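Local coordinates for AB hydrolase-1 domain-containing protein (PDB 4Q34) that is a putative esterase of the alpha/beta hydrolase family that probably cleaves ester bonds in a substrate not yet identified, at residues 126-130 with 294-298; 246-251 with 262-266. One frame throughout, in Å; residues are numbered along the deposited sequence.

Interaction 1: 126-130 with 294-298; sequences EGVQF and HGNTH
Gln129 grips the 294-298 loop twice, with its backbone and with its side-chain amide. The main-chain bond runs from Gln129 N to Gly295 O at 2.8 Å, and its donor sits 35° above the carbonyl plane. The amide bond is directed differently: Gln129 NE2 meets His294 O at 2.9 Å, nearly along the C=O axis (173°), with that oxygen lying in the plane of the amide. CG lies beside the backbone N (chi1 -69°), and a single bend at the next bond folds the chain back, laying CG against both carbonyl oxygens. An alanine here would lose the amide donor and is likely to leave His294 O without this partner and a gap beside Gly295.

Gly295 fits because it has no side chain. A beta carbon would fall 2.3 Å from Gly127 O, a clash, whereas its CA now makes a CH···O contact with that oxygen at 3.6 Å. Further along, Val128 and Thr297 cross obliquely, methyl to methyl: Val128 CG2 and Thr297 CG2 are 3.4 Å apart, tighter than usual for carbons. Thr297 OG1 turns to Asp303, which also receives Asn296 ND2. Gln129 is the centre of an inverse gamma turn, closed by a weak bond from Phe130 N to Val128 O.

The segment ends at His298, whose ND1 bonds Glu199 and whose side chain touches Ser176. His298, on the loop after strand 283-287, thus meets Ser176 and Glu199, which follow strands 170-175 and 192-198, a grouping consistent with the Ser-His-acid catalytic triad of alpha/beta hydrolases.

Interaction 2: 246-251 with 262-266; sequences YGDNLP and WTRRL
Leu250 and Leu266 meet at the apolar centre, their side chains crossing at about a right angle with Leu250 CD1 3.6 Å from Leu266 CD2. The contact belongs to a beta-alpha-beta crossover of the alpha/beta hydrolase fold: strand 242-246 leads through this loop into helix 257-277, and strand 283-287 then lies parallel to the first. Leu250 reaches the helix because its CG stands beside the backbone N (chi1 -63°) and its far end forks, the second branch, CD2, pressing on Trp262 CB at 3.5 Å. Leu266 also touches Val285 and His287, so it is wedged between loop and returning strand.

Next to this pair lies the Tyr246 ring. Leu266 covers one face, its CA 4.0 Å above the plane and offset toward the rim, while Leu266 CD1 touches Tyr246 CD2 at 3.7 Å. Trp262 comes to the edge of the phenol ring, near its plane, through CE3.

Farther out the chemistry turns polar. Arg265 CB packs at 3.5 Å from Tyr246 OH, a hydroxyl that hydrogen-bonds Pro200 O. Beyond CB the arginine chain extends away from the loop, setting NH1 above the Trp262 ring, while NH2 forms a salt bridge with Glu225.

At the polar edge, Thr263 makes the single hydrogen bond between the two segments. Its hydroxyl stands beside the backbone N (chi1 -51°), facing the loop, and Thr263 OG1 donates to Pro251 O at 2.8 Å, arriving in the carbonyl plane on a lone pair.

Both contacts lie at the C-terminal edge of the central parallel strands, with centres about 12 Å apart, and interaction 2 is nested within the chain loop that interaction 1 closes. Interaction 1 joins two irregular loops, mostly buried, and depends on backbone carbonyls and one amide; interaction 2 packs a loop on a helix, is only partly buried, and buries more area (382 against 257 Å²), chiefly between apolar side chains. Asp248 couples them: its OD2 bonds Gly295 N at 2.8 Å and its N bonds Asn296 O at 2.9 Å. A second junction is aromatic, since the rings of Trp262 and His298 meet with planes about 35° apart.

Interaction 1: 126-130 with 294-298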
loop_
_atom_site.group_PDB
_atom_site.type_symbol
_atom_site.label_atom_id
_atom_site.label_comp_id
_atom_site.label_asym_id
_atom_site.label_seq_id
_atom_site.Cartn_x
_atom_site.Cartn_y
_atom_site.Cartn_z
ATOM N N GLU A 126 23.151 21.170 10.256
ATOM C CA GLU A 126 22.670 22.185 11.158
ATOM C C GLU A 126 21.410 22.852 10.614
ATOM O O GLU A 126 21.360 23.259 9.447
ATOM C CB GLU A 126 23.752 23.244 11.409
ATOM C CG GLU A 126 23.249 24.344 12.326
ATOM C CD GLU A 126 24.367 25.101 12.973
ATOM O OE1 GLU A 126 25.177 25.680 12.215
ATOM O OE2 GLU A 126 24.422 25.114 14.224
ATOM N N GLY A 127 20.403 22.976 11.480
ATOM C CA GLY A 127 19.118 23.588 11.147
ATOM C C GLY A 127 18.200 22.765 10.268
ATOM O O GLY A 127 17.178 23.273 9.812
ATOM N N VAL A 128 18.564 21.519 9.987
ATOM C CA VAL A 128 17.742 20.694 9.088
ATOM C C VAL A 128 16.358 20.496 9.692
ATOM O O VAL A 128 16.214 20.307 10.891
ATOM C CB VAL A 128 18.432 19.342 8.714
ATOM C CG1 VAL A 128 18.461 18.364 9.892
ATOM C CG2 VAL A 128 17.790 18.709 7.487
ATOM N N GLN A 129 15.340 20.481 8.826
ATOM C CA GLN A 129 13.934 20.382 9.225
ATOM C C GLN A 129 13.522 18.896 9.306
ATOM O O GLN A 129 12.596 18.434 8.638
ATOM C CB GLN A 129 13.059 21.114 8.185
ATOM C CG GLN A 129 13.221 22.624 8.171
ATOM C CD GLN A 129 12.514 23.335 9.306
ATOM O OE1 GLN A 129 11.820 22.731 10.103
ATOM N NE2 GLN A 129 12.698 24.654 9.378
ATOM N N PHE A 130 14.244 18.165 10.135
ATOM C CA PHE A 130 14.109 16.727 10.236
ATOM C C PHE A 130 14.419 16.364 11.689
ATOM O O PHE A 130 15.413 16.859 12.311
ATOM C CB PHE A 130 15.052 16.063 9.220
ATOM C CG PHE A 130 14.811 14.601 8.971
ATOM C CD1 PHE A 130 15.382 13.612 9.800
ATOM C CD2 PHE A 130 14.056 14.209 7.886
ATOM C CE1 PHE A 130 15.218 12.276 9.547
ATOM C CE2 PHE A 130 13.869 12.857 7.619
ATOM C CZ PHE A 130 14.434 11.896 8.455
ATOM N N HIS A 294 13.773 27.604 5.698
ATOM C CA HIS A 294 15.167 27.171 5.764
ATOM C C HIS A 294 15.240 25.749 6.292
ATOM O O HIS A 294 14.423 25.367 7.133
ATOM C CB HIS A 294 15.963 28.131 6.645
ATOM C CG HIS A 294 15.888 29.551 6.160
ATOM N ND1 HIS A 294 16.746 30.061 5.207
ATOM C CD2 HIS A 294 15.004 30.543 6.436
ATOM C CE1 HIS A 294 16.428 31.321 4.959
ATOM N NE2 HIS A 294 15.368 31.634 5.684
ATOM N N GLY A 295 16.204 24.967 5.789
ATOM C CA GLY A 295 16.481 23.655 6.346
ATOM C C GLY A 295 15.755 22.480 5.692
ATOM O O GLY A 295 15.817 21.364 6.203
ATOM N N ASN A 296 15.046 22.731 4.624
ATOM C CA ASN A 296 14.380 21.628 3.963
ATOM C C ASN A 296 15.328 20.656 3.296
ATOM O O ASN A 296 16.380 21.029 2.778
ATOM C CB ASN A 296 13.304 22.130 2.967
ATOM C CG ASN A 296 12.103 22.689 3.670
ATOM O OD1 ASN A 296 11.930 23.922 3.812
ATOM N ND2 ASN A 296 11.279 21.783 4.192
ATOM N N THR A 297 14.901 19.392 3.351
ATOM C CA THR A 297 15.546 18.249 2.762
ATOM C C THR A 297 14.919 18.021 1.369
ATOM O O THR A 297 14.176 18.826 0.850
ATOM C CB THR A 297 15.353 16.993 3.666
ATOM O OG1 THR A 297 13.971 16.547 3.566
ATOM C CG2 THR A 297 15.715 17.306 5.116
ATOM N N HIS A 298 15.298 16.924 0.754
ATOM C CA HIS A 298 14.709 16.476 -0.502
ATOM C C HIS A 298 13.250 16.128 -0.356
ATOM O O HIS A 298 12.619 16.055 -1.357
ATOM C CB HIS A 298 15.495 15.277 -0.989
ATOM C CG HIS A 298 14.955 14.628 -2.220
ATOM N ND1 HIS A 298 14.871 15.285 -3.426
ATOM C CD2 HIS A 298 14.588 13.353 -2.456
ATOM C CE1 HIS A 298 14.391 14.455 -4.339
ATOM N NE2 HIS A 298 14.201 13.278 -3.766
#

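Interaction 2: 246-251 with 262-266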
loop_
_atom_site.group_PDB
_atom_site.type_symbol
_atom_site.label_atom_id
_atom_site.label_comp_id
_atom_site.label_asym_id
_atom_site.label_seq_id
_atom_site.Cartn_x
_atom_site.Cartn_y
_atom_site.Cartn_z
ATOM N N TYR A 246 12.503 23.496 -4.647
ATOM C CA TYR A 246 13.721 22.888 -4.146
ATOM C C TYR A 246 14.000 23.373 -2.738
ATOM O O TYR A 246 13.830 24.560 -2.418
ATOM C CB TYR A 246 14.967 23.166 -5.052
ATOM C CG TYR A 246 14.967 22.339 -6.312
ATOM C CD1 TYR A 246 15.528 21.078 -6.336
ATOM C CD2 TYR A 246 14.370 22.809 -7.467
ATOM C CE1 TYR A 246 15.474 20.292 -7.490
ATOM C CE2 TYR A 246 14.307 22.022 -8.623
ATOM C CZ TYR A 246 14.846 20.787 -8.624
ATOM O OH TYR A 246 14.778 20.017 -9.771
ATOM N N GLY A 247 14.485 22.463 -1.912
ATOM C CA GLY A 247 14.868 22.791 -0.542
ATOM C C GLY A 247 16.283 23.349 -0.381
ATOM O O GLY A 247 16.840 23.982 -1.289
ATOM N N ASP A 248 16.853 23.052 0.782
ATOM C CA ASP A 248 18.061 23.745 1.280
ATOM C C ASP A 248 19.247 22.802 1.298
ATOM O O ASP A 248 19.151 21.647 0.893
ATOM C CB ASP A 248 17.733 24.238 2.694
ATOM C CG ASP A 248 18.504 25.471 3.092
ATOM O OD1 ASP A 248 19.482 25.833 2.399
ATOM O OD2 ASP A 248 18.111 26.067 4.127
ATOM N N ASN A 249 20.397 23.289 1.786
ATOM C CA ASN A 249 21.642 22.499 1.801
ATOM C C ASN A 249 22.026 21.962 0.421
ATOM O O ASN A 249 22.640 20.927 0.300
ATOM C CB ASN A 249 21.582 21.402 2.862
ATOM C CG ASN A 249 21.348 21.974 4.249
ATOM O OD1 ASN A 249 20.268 21.805 4.860
ATOM N ND2 ASN A 249 22.305 22.742 4.708
ATOM N N LEU A 250 21.766 22.774 -0.597
ATOM C CA LEU A 250 22.297 22.511 -1.918
ATOM C C LEU A 250 23.758 22.920 -1.891
ATOM O O LEU A 250 24.034 24.069 -1.684
ATOM C CB LEU A 250 21.515 23.339 -2.940
ATOM C CG LEU A 250 20.014 22.996 -3.038
ATOM C CD1 LEU A 250 19.357 23.938 -4.052
ATOM C CD2 LEU A 250 19.756 21.561 -3.420
ATOM N N PRO A 251 24.684 21.991 -2.126
ATOM C CA PRO A 251 26.081 22.383 -1.958
ATOM C C PRO A 251 26.595 23.287 -3.115
ATOM O O PRO A 251 26.106 23.211 -4.229
ATOM C CB PRO A 251 26.812 21.037 -1.921
ATOM C CG PRO A 251 25.915 20.104 -2.672
ATOM C CD PRO A 251 24.536 20.551 -2.359
ATOM N N TRP A 262 21.523 17.918 -7.028
ATOM C CA TRP A 262 20.357 18.754 -6.723
ATOM C C TRP A 262 20.642 20.225 -7.017
ATOM O O TRP A 262 19.807 20.941 -7.513
ATOM C CB TRP A 262 19.845 18.547 -5.283
ATOM C CG TRP A 262 19.504 17.138 -5.010
ATOM C CD1 TRP A 262 20.135 16.280 -4.140
ATOM C CD2 TRP A 262 18.443 16.386 -5.622
ATOM N NE1 TRP A 262 19.534 15.045 -4.177
ATOM C CE2 TRP A 262 18.483 15.085 -5.067
ATOM C CE3 TRP A 262 17.459 16.686 -6.581
ATOM C CZ2 TRP A 262 17.612 14.071 -5.476
ATOM C CZ3 TRP A 262 16.544 15.667 -6.957
ATOM C CH2 TRP A 262 16.635 14.388 -6.399
ATOM N N THR A 263 21.837 20.693 -6.699
ATOM C CA THR A 263 22.229 22.024 -7.130
ATOM C C THR A 263 22.134 22.235 -8.622
ATOM O O THR A 263 21.669 23.284 -9.064
ATOM C CB THR A 263 23.693 22.293 -6.705
ATOM O OG1 THR A 263 23.806 21.981 -5.312
ATOM C CG2 THR A 263 24.074 23.711 -6.936
ATOM N N ARG A 264 22.646 21.272 -9.387
ATOM C CA ARG A 264 22.576 21.325 -10.858
ATOM C C ARG A 264 21.130 21.344 -11.337
ATOM O O ARG A 264 20.808 22.049 -12.314
ATOM C CB ARG A 264 23.246 20.114 -11.522
ATOM C CG ARG A 264 24.627 19.751 -11.003
ATOM C CD ARG A 264 25.192 18.584 -11.811
ATOM N NE ARG A 264 26.118 19.075 -12.806
ATOM C CZ ARG A 264 27.440 19.077 -12.677
ATOM N NH1 ARG A 264 28.031 18.560 -11.604
ATOM N NH2 ARG A 264 28.176 19.590 -13.643
ATOM N N ARG A 265 20.269 20.597 -10.642
ATOM C CA ARG A 265 18.849 20.512 -11.013
ATOM C C ARG A 265 18.116 21.835 -10.793
ATOM O O ARG A 265 17.338 22.260 -11.649
ATOM C CB ARG A 265 18.169 19.352 -10.294
ATOM C CG ARG A 265 18.561 18.067 -11.003
ATOM C CD ARG A 265 18.261 16.858 -10.159
ATOM N NE ARG A 265 18.489 15.682 -10.975
ATOM C CZ ARG A 265 18.524 14.456 -10.505
ATOM N NH1 ARG A 265 18.390 14.215 -9.210
ATOM N NH2 ARG A 265 18.714 13.469 -11.369
ATOM N N LEU A 266 18.404 22.516 -9.680
ATOM C CA LEU A 266 17.838 23.833 -9.444
ATOM C C LEU A 266 18.192 24.758 -10.601
ATOM O O LEU A 266 17.307 25.382 -11.185
ATOM C CB LEU A 266 18.290 24.410 -8.100
ATOM C CG LEU A 266 17.814 25.833 -7.816
ATOM C CD1 LEU A 266 16.319 25.968 -7.945
ATOM C CD2 LEU A 266 18.305 26.333 -6.456
#